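Local structure of polysaccharide deacetylase (Ammonifex degensii, 4WCJ) at residues 37-42 with 241-246; 204-209 with 225-230. The protein probably removes N-acetyl groups from the polysaccharide poly-beta-1,6-N-acetyl-D-glucosamine, working as a zinc-dependent carbohydrate esterase of family 4. One frame throughout, in Å; residues are numbered along the deposited sequence.

Contact 1 (37-42 with 241-246)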
ATOM      1  N   LEU A  37      10.049 -10.896   3.296  1.00 51.88           N
ATOM      2  CA  LEU A  37       8.747 -10.265   3.124  1.00 48.62           C
ATOM      3  C   LEU A  37       8.568  -9.611   1.761  1.00 47.18           C
ATOM      4  O   LEU A  37       9.260  -8.650   1.445  1.00 47.16           O
ATOM      5  CB  LEU A  37       8.535  -9.207   4.204  1.00 47.11           C
ATOM      6  CG  LEU A  37       7.301  -8.307   4.046  1.00 48.46           C
ATOM      7  CD1 LEU A  37       6.011  -9.106   4.179  1.00 47.38           C
ATOM      8  CD2 LEU A  37       7.340  -7.158   5.043  1.00 47.82           C
ATOM      9  N   VAL A  38       7.628 -10.117   0.970  1.00 46.09           N
ATOM     10  CA  VAL A  38       7.241  -9.445  -0.267  1.00 45.21           C
ATOM     11  C   VAL A  38       5.934  -8.697  -0.037  1.00 46.06           C
ATOM     12  O   VAL A  38       5.002  -9.229   0.559  1.00 46.05           O
ATOM     13  CB  VAL A  38       7.101 -10.442  -1.449  1.00 45.46           C
ATOM     14  CG1 VAL A  38       6.259  -9.853  -2.573  1.00 43.40           C
ATOM     15  CG2 VAL A  38       8.477 -10.850  -1.953  1.00 49.16           C
ATOM     16  N   VAL A  39       5.883  -7.446  -0.480  1.00 41.42           N
ATOM     17  CA  VAL A  39       4.703  -6.624  -0.282  1.00 39.48           C
ATOM     18  C   VAL A  39       4.065  -6.313  -1.633  1.00 41.97           C
ATOM     19  O   VAL A  39       4.698  -5.711  -2.498  1.00 41.24           O
ATOM     20  CB  VAL A  39       5.052  -5.320   0.468  1.00 36.51           C
ATOM     21  CG1 VAL A  39       3.805  -4.509   0.743  1.00 33.93           C
ATOM     22  CG2 VAL A  39       5.753  -5.643   1.784  1.00 37.93           C
ATOM     23  N   LEU A  40       2.817  -6.740  -1.817  1.00 42.46           N
ATOM     24  CA  LEU A  40       2.138  -6.551  -3.100  1.00 40.67           C
ATOM     25  C   LEU A  40       1.401  -5.220  -3.136  1.00 37.50           C
ATOM     26  O   LEU A  40       0.797  -4.813  -2.145  1.00 33.14           O
ATOM     27  CB  LEU A  40       1.161  -7.696  -3.367  1.00 39.93           C
ATOM     28  CG  LEU A  40       1.719  -9.112  -3.226  1.00 40.44           C
ATOM     29  CD1 LEU A  40       0.628 -10.152  -3.469  1.00 36.16           C
ATOM     30  CD2 LEU A  40       2.888  -9.330  -4.157  1.00 42.75           C
ATOM     31  N   CYS A  41       1.474  -4.540  -4.274  1.00 38.24           N
ATOM     32  CA  CYS A  41       0.741  -3.302  -4.481  1.00 35.54           C
ATOM     33  C   CYS A  41      -0.309  -3.474  -5.577  1.00 33.72           C
ATOM     34  O   CYS A  41       0.020  -3.624  -6.760  1.00 33.15           O
ATOM     35  CB  CYS A  41       1.685  -2.153  -4.837  1.00 36.30           C
ATOM     36  SG  CYS A  41       0.827  -0.606  -5.230  1.00 34.04           S
ATOM     37  N   TYR A  42      -1.571  -3.461  -5.159  1.00 31.72           N
ATOM     38  CA  TYR A  42      -2.724  -3.469  -6.055  1.00 31.96           C
ATOM     39  C   TYR A  42      -3.364  -2.082  -6.097  1.00 30.79           C
ATOM     40  O   TYR A  42      -3.083  -1.234  -5.242  1.00 28.69           O
ATOM     41  CB  TYR A  42      -3.772  -4.492  -5.605  1.00 30.76           C
ATOM     42  CG  TYR A  42      -3.351  -5.942  -5.611  1.00 31.89           C
ATOM     43  CD1 TYR A  42      -3.493  -6.722  -6.757  1.00 34.84           C
ATOM     44  CD2 TYR A  42      -2.845  -6.544  -4.465  1.00 31.16           C
ATOM     45  CE1 TYR A  42      -3.125  -8.058  -6.764  1.00 36.82           C
ATOM     46  CE2 TYR A  42      -2.469  -7.879  -4.464  1.00 33.97           C
ATOM     47  CZ  TYR A  42      -2.617  -8.631  -5.615  1.00 37.33           C
ATOM     48  OH  TYR A  42      -2.250  -9.957  -5.621  1.00 40.21           O
ATOM     49  N   PRO A 241      13.064   1.996   7.981  1.00 44.84           N
ATOM     50  CA  PRO A 241      11.638   2.178   7.689  1.00 45.45           C
ATOM     51  C   PRO A 241      11.219   2.000   6.234  1.00 40.82           C
ATOM     52  O   PRO A 241      10.060   2.251   5.938  1.00 38.91           O
ATOM     53  CB  PRO A 241      11.385   3.628   8.124  1.00 47.15           C
ATOM     54  CG  PRO A 241      12.741   4.320   8.033  1.00 51.70           C
ATOM     55  CD  PRO A 241      13.807   3.265   7.887  1.00 53.67           C
ATOM     56  N   PHE A 242      12.113   1.585   5.341  1.00 44.56           N
ATOM     57  CA  PHE A 242      11.777   1.585   3.921  1.00 43.68           C
ATOM     58  C   PHE A 242      11.368   0.217   3.385  1.00 46.11           C
ATOM     59  O   PHE A 242      12.079  -0.776   3.579  1.00 51.44           O
ATOM     60  CB  PHE A 242      12.955   2.142   3.126  1.00 41.88           C
ATOM     61  CG  PHE A 242      13.300   3.531   3.520  1.00 42.24           C
ATOM     62  CD1 PHE A 242      12.480   4.580   3.143  1.00 43.67           C
ATOM     63  CD2 PHE A 242      14.406   3.789   4.312  1.00 46.75           C
ATOM     64  CE1 PHE A 242      12.772   5.870   3.526  1.00 45.94           C
ATOM     65  CE2 PHE A 242      14.708   5.081   4.697  1.00 45.87           C
ATOM     66  CZ  PHE A 242      13.882   6.125   4.302  1.00 43.34           C
ATOM     67  N   VAL A 243      10.216   0.178   2.719  1.00 39.73           N
ATOM     68  CA  VAL A 243       9.630  -1.076   2.248  1.00 40.33           C
ATOM     69  C   VAL A 243       9.424  -1.120   0.732  1.00 39.57           C
ATOM     70  O   VAL A 243       8.625  -0.360   0.184  1.00 38.69           O
ATOM     71  CB  VAL A 243       8.261  -1.344   2.910  1.00 38.03           C
ATOM     72  CG1 VAL A 243       7.855  -2.783   2.689  1.00 39.67           C
ATOM     73  CG2 VAL A 243       8.307  -1.040   4.404  1.00 37.24           C
ATOM     74  N   GLY A 244      10.103  -2.045   0.063  1.00 38.65           N
ATOM     75  CA  GLY A 244       9.952  -2.186  -1.378  1.00 39.02           C
ATOM     76  C   GLY A 244       8.759  -3.046  -1.767  1.00 41.64           C
ATOM     77  O   GLY A 244       8.598  -4.168  -1.273  1.00 48.21           O
ATOM     78  N   ARG A 245       7.901  -2.521  -2.636  1.00 37.26           N
ATOM     79  CA  ARG A 245       6.692  -3.246  -3.023  1.00 37.45           C
ATOM     80  C   ARG A 245       6.725  -3.651  -4.489  1.00 34.75           C
ATOM     81  O   ARG A 245       7.295  -2.948  -5.330  1.00 35.14           O
ATOM     82  CB  ARG A 245       5.432  -2.409  -2.765  1.00 32.12           C
ATOM     83  CG  ARG A 245       5.226  -1.957  -1.328  1.00 31.80           C
ATOM     84  CD  ARG A 245       3.897  -1.236  -1.200  1.00 31.84           C
ATOM     85  NE  ARG A 245       3.894  -0.021  -2.010  1.00 31.51           N
ATOM     86  CZ  ARG A 245       2.805   0.671  -2.319  1.00 33.50           C
ATOM     87  NH1 ARG A 245       1.616   0.271  -1.881  1.00 28.79           N
ATOM     88  NH2 ARG A 245       2.906   1.766  -3.062  1.00 30.98           N
ATOM     89  N   VAL A 246       6.104  -4.789  -4.779  1.00 35.72           N
ATOM     90  CA  VAL A 246       5.910  -5.256  -6.140  1.00 36.92           C
ATOM     91  C   VAL A 246       4.563  -4.791  -6.680  1.00 37.40           C
ATOM     92  O   VAL A 246       3.524  -5.196  -6.180  1.00 37.09           O
ATOM     93  CB  VAL A 246       5.959  -6.794  -6.229  1.00 38.39           C
ATOM     94  CG1 VAL A 246       5.732  -7.248  -7.677  1.00 38.39           C
ATOM     95  CG2 VAL A 246       7.280  -7.323  -5.685  1.00 42.14           C
TER
HETATM   96  O   HOH W   1       8.019  -6.794  -2.148  1.00 35.94           O
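Leu-40 and Val-246 form a parallel bridge in which Val-246 N donates to Val-39 O (2.8 Å) and Cys-41 N donates to Val-246 O (2.9 Å), while the two strand axes diverge at 55°. In the second bond the N-H is nearly straight, but the donor stands 36° out of the carbonyl plane. One step back along the strands a water takes over the pairing: it accepts from Val-39 N at 2.8 Å and donates to Gly-244 O at the same distance.

On one face of the sheet lie Val-39, Cys-41 and Arg-245. Val-39 CG1 rests against Arg-245 CG at 3.6 Å, and its other branch, CG2, meets Val-243 CG1 at 3.7 Å, the two valines crossing at about a right angle. Beyond this hydrophobic stem the arginine chain bends at chi3 (-63°), which turns one guanidinium face toward Cys-41. The sulfur SG sits 3.3 Å above the guanidinium plane, displaced from the centre toward the edge between NH1 and NH2, away from NE. On the face carrying Leu-40, aliphatic packing is sparser: Leu-40 CD2 only grazes Val-246 CB, and Val-38 CG1 approaches Val-246 CG2.

All three guanidinium nitrogens have partners: NH2 forms a salt bridge with Asp-98 OD2, NH1 bonds to Thr-96 OG1 and NE to Thr-229 O. The salt bridge probably helps hold Asp-98, next to the zinc ligand Asp-99, and a buried arginine whose side chain lies about 7 Å from the zinc may also influence the electrostatics of the site.

Contact 2 (204-209 with 225-230); sequences FAYPYG and SLVFTL
Phe-204 and Ala-205 pair in parallel with Val-227 and Phe-228, and three backbone bonds define the register. Phe-204 N donates to Leu-226 O (3.0 Å), Phe-228 N to Phe-204 O (2.7 Å), and Tyr-206 N, over a longer 3.3 Å, to Phe-228 O. Past this point 204-209 leaves the strand in a type II beta turn, closed by Gly-209 N on Tyr-206 O. A water donating to both Tyr-206 O and Phe-228 O bridges the two backbones where the direct pairing ends, and Leu-230 N then donates to Gly-209 O (3.1 Å), on an oxygen lone pair in the carbonyl plane.

Van der Waals contacts fall on both faces. Where Phe-204 and Val-227 project, the Tyr-206 ring crosses Val-227 obliquely, with CE2 only 3.4 Å from Val-227 CG1; that methyl is placed there by being anti to the valine N (chi1 178°). Where Ala-205 and Phe-228 project, the two CB atoms touch lightly, and Phe-204 O lies in the plane of the Phe-228 ring, at its edge, 3.4 Å from CD1. At the turn, Gly-209 adopts a positive phi of 99°, and having no side chain it lets Leu-230 CG come to 3.8 Å from its CA.

Polar atoms find partners beyond the two segments: Tyr-206 OH bonds to Asp-216 OD1 and Thr-215 OG1, while Ala-205 O accepts from ND1 of the zinc ligand His-157, which probably helps orient this first-shell residue. The strands belong to one beta-alpha-beta unit whose helix 213-221 covers Phe-204, Tyr-206 and Val-227 through Leu-219; on the other face Ala-205 and Phe-228 meet strand 119-123, and strand 242-247 flanks 226-229.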
ATOM      1  N   PHE A 204       3.089   5.200   5.271  1.00 28.69           N
ATOM      2  CA  PHE A 204       2.962   6.094   4.124  1.00 26.85           C
ATOM      3  C   PHE A 204       3.445   5.421   2.841  1.00 30.12           C
ATOM      4  O   PHE A 204       4.440   4.694   2.853  1.00 30.55           O
ATOM      5  CB  PHE A 204       3.765   7.385   4.366  1.00 30.57           C
ATOM      6  CG  PHE A 204       3.583   8.431   3.292  1.00 27.13           C
ATOM      7  CD1 PHE A 204       4.354   8.410   2.132  1.00 27.46           C
ATOM      8  CD2 PHE A 204       2.673   9.458   3.465  1.00 28.71           C
ATOM      9  CE1 PHE A 204       4.188   9.370   1.163  1.00 27.72           C
ATOM     10  CE2 PHE A 204       2.508  10.426   2.492  1.00 30.26           C
ATOM     11  CZ  PHE A 204       3.257  10.382   1.343  1.00 28.77           C
ATOM     12  N   ALA A 205       2.738   5.674   1.741  1.00 29.30           N
ATOM     13  CA  ALA A 205       3.148   5.191   0.416  1.00 28.71           C
ATOM     14  C   ALA A 205       3.275   6.358  -0.548  1.00 27.72           C
ATOM     15  O   ALA A 205       2.348   7.160  -0.695  1.00 27.20           O
ATOM     16  CB  ALA A 205       2.160   4.170  -0.123  1.00 28.49           C
ATOM     17  N   TYR A 206       4.429   6.452  -1.202  1.00 26.78           N
ATOM     18  CA  TYR A 206       4.661   7.497  -2.196  1.00 27.59           C
ATOM     19  C   TYR A 206       3.850   7.257  -3.457  1.00 30.34           C
ATOM     20  O   TYR A 206       3.941   6.182  -4.051  1.00 29.39           O
ATOM     21  CB  TYR A 206       6.137   7.564  -2.585  1.00 28.57           C
ATOM     22  CG  TYR A 206       7.073   8.209  -1.581  1.00 29.62           C
ATOM     23  CD1 TYR A 206       6.929   9.546  -1.221  1.00 29.59           C
ATOM     24  CD2 TYR A 206       8.125   7.493  -1.027  1.00 29.46           C
ATOM     25  CE1 TYR A 206       7.788  10.141  -0.316  1.00 30.29           C
ATOM     26  CE2 TYR A 206       8.995   8.087  -0.122  1.00 31.52           C
ATOM     27  CZ  TYR A 206       8.821   9.409   0.230  1.00 30.59           C
ATOM     28  OH  TYR A 206       9.693  10.002   1.120  1.00 33.60           O
ATOM     29  N   PRO A 207       3.070   8.259  -3.880  1.00 30.09           N
ATOM     30  CA  PRO A 207       2.488   8.172  -5.221  1.00 33.91           C
ATOM     31  C   PRO A 207       3.610   8.100  -6.252  1.00 32.99           C
ATOM     32  O   PRO A 207       4.628   8.793  -6.098  1.00 32.17           O
ATOM     33  CB  PRO A 207       1.682   9.465  -5.349  1.00 36.28           C
ATOM     34  CG  PRO A 207       1.428   9.896  -3.929  1.00 35.48           C
ATOM     35  CD  PRO A 207       2.664   9.483  -3.175  1.00 32.60           C
ATOM     36  N   TYR A 208       3.430   7.227  -7.241  1.00 28.80           N
ATOM     37  CA  TYR A 208       4.382   6.974  -8.330  1.00 29.94           C
ATOM     38  C   TYR A 208       5.633   6.250  -7.821  1.00 28.93           C
ATOM     39  O   TYR A 208       6.527   5.932  -8.594  1.00 34.28           O
ATOM     40  CB  TYR A 208       4.735   8.278  -9.066  1.00 29.31           C
ATOM     41  CG  TYR A 208       3.498   9.060  -9.446  1.00 31.82           C
ATOM     42  CD1 TYR A 208       2.632   8.602 -10.440  1.00 33.93           C
ATOM     43  CD2 TYR A 208       3.172  10.234  -8.783  1.00 34.46           C
ATOM     44  CE1 TYR A 208       1.478   9.306 -10.765  1.00 34.16           C
ATOM     45  CE2 TYR A 208       2.028  10.944  -9.109  1.00 35.71           C
ATOM     46  CZ  TYR A 208       1.190  10.477 -10.089  1.00 35.75           C
ATOM     47  OH  TYR A 208       0.067  11.207 -10.379  1.00 37.19           O
ATOM     48  N   GLY A 209       5.675   5.967  -6.521  1.00 32.37           N
ATOM     49  CA  GLY A 209       6.585   4.962  -5.999  1.00 33.75           C
ATOM     50  C   GLY A 209       7.893   5.375  -5.359  1.00 34.29           C
ATOM     51  O   GLY A 209       8.601   4.523  -4.818  1.00 34.84           O
ATOM     52  N   SER A 225       6.390   5.232  10.655  1.00 38.67           N
ATOM     53  CA  SER A 225       7.223   4.088  11.005  1.00 40.13           C
ATOM     54  C   SER A 225       7.680   3.301   9.780  1.00 37.79           C
ATOM     55  O   SER A 225       8.712   2.629   9.816  1.00 40.72           O
ATOM     56  CB  SER A 225       6.462   3.164  11.952  1.00 45.61           C
ATOM     57  OG  SER A 225       6.026   3.874  13.096  1.00 51.04           O
ATOM     58  N   LEU A 226       6.890   3.361   8.713  1.00 36.50           N
ATOM     59  CA  LEU A 226       7.233   2.706   7.457  1.00 37.29           C
ATOM     60  C   LEU A 226       6.860   3.574   6.277  1.00 38.76           C
ATOM     61  O   LEU A 226       5.790   4.192   6.254  1.00 37.07           O
ATOM     62  CB  LEU A 226       6.542   1.351   7.319  1.00 32.76           C
ATOM     63  CG  LEU A 226       6.941   0.244   8.292  1.00 34.33           C
ATOM     64  CD1 LEU A 226       6.014  -0.949   8.109  1.00 34.21           C
ATOM     65  CD2 LEU A 226       8.409  -0.168   8.131  1.00 35.78           C
ATOM     66  N   VAL A 227       7.754   3.586   5.298  1.00 35.86           N
ATOM     67  CA  VAL A 227       7.595   4.339   4.066  1.00 35.87           C
ATOM     68  C   VAL A 227       7.690   3.348   2.911  1.00 31.91           C
ATOM     69  O   VAL A 227       8.699   2.658   2.761  1.00 32.24           O
ATOM     70  CB  VAL A 227       8.664   5.435   3.941  1.00 37.99           C
ATOM     71  CG1 VAL A 227       8.508   6.190   2.629  1.00 39.00           C
ATOM     72  CG2 VAL A 227       8.594   6.383   5.148  1.00 38.17           C
ATOM     73  N   PHE A 228       6.625   3.248   2.123  1.00 32.15           N
ATOM     74  CA  PHE A 228       6.536   2.223   1.084  1.00 32.23           C
ATOM     75  C   PHE A 228       6.801   2.762  -0.312  1.00 29.12           C
ATOM     76  O   PHE A 228       6.259   3.798  -0.699  1.00 29.99           O
ATOM     77  CB  PHE A 228       5.159   1.573   1.091  1.00 26.68           C
ATOM     78  CG  PHE A 228       4.875   0.754   2.315  1.00 32.64           C
ATOM     79  CD1 PHE A 228       4.585   1.365   3.527  1.00 32.66           C
ATOM     80  CD2 PHE A 228       4.873  -0.626   2.246  1.00 34.43           C
ATOM     81  CE1 PHE A 228       4.306   0.611   4.654  1.00 28.60           C
ATOM     82  CE2 PHE A 228       4.592  -1.390   3.367  1.00 33.32           C
ATOM     83  CZ  PHE A 228       4.308  -0.766   4.573  1.00 33.28           C
ATOM     84  N   THR A 229       7.620   2.027  -1.056  1.00 29.56           N
ATOM     85  CA  THR A 229       8.008   2.386  -2.415  1.00 30.22           C
ATOM     86  C   THR A 229       7.525   1.327  -3.398  1.00 31.75           C
ATOM     87  O   THR A 229       6.898   0.357  -2.996  1.00 30.49           O
ATOM     88  CB  THR A 229       9.535   2.520  -2.530  1.00 29.84           C
ATOM     89  OG1 THR A 229      10.146   1.221  -2.493  1.00 33.25           O
ATOM     90  CG2 THR A 229      10.105   3.351  -1.386  1.00 28.23           C
ATOM     91  N   LEU A 230       7.846   1.503  -4.682  1.00 36.07           N
ATOM     92  CA  LEU A 230       7.567   0.479  -5.693  1.00 37.99           C
ATOM     93  C   LEU A 230       8.876  -0.145  -6.192  1.00 40.62           C
ATOM     94  O   LEU A 230       8.999  -0.537  -7.357  1.00 43.77           O
ATOM     95  CB  LEU A 230       6.764   1.065  -6.861  1.00 37.49           C
ATOM     96  CG  LEU A 230       5.317   1.434  -6.521  1.00 33.71           C
ATOM     97  CD1 LEU A 230       4.620   2.138  -7.680  1.00 34.84           C
ATOM     98  CD2 LEU A 230       4.534   0.194  -6.079  1.00 32.62           C
TER
HETATM   99  O   HOH W   2       5.001   3.693  -3.279  1.00 29.67           O

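Overall arrangement
Along the chain the order is 37-42, 204-209, 225-230, 241-246, so contact 2 falls within the long excursion that contact 1 closes. Their centres are 9 Å apart in one parallel sheet, where 36-42, 242-247, 226-229 and 203-205 are successive neighbours. Strands 226-229 and 242-247 join the contacts directly, with probable backbone hydrogen bonds from Val-227 N to Pro-241 O and from Thr-229 N to Val-243 O. Contact 1 thus brings the last strand of the beta-alpha barrel back to the first, and contact 2 continues the wall. Zinc ligands lie near both, Asp-99 and His-157 near contact 1, His-157 and His-162 near contact 2.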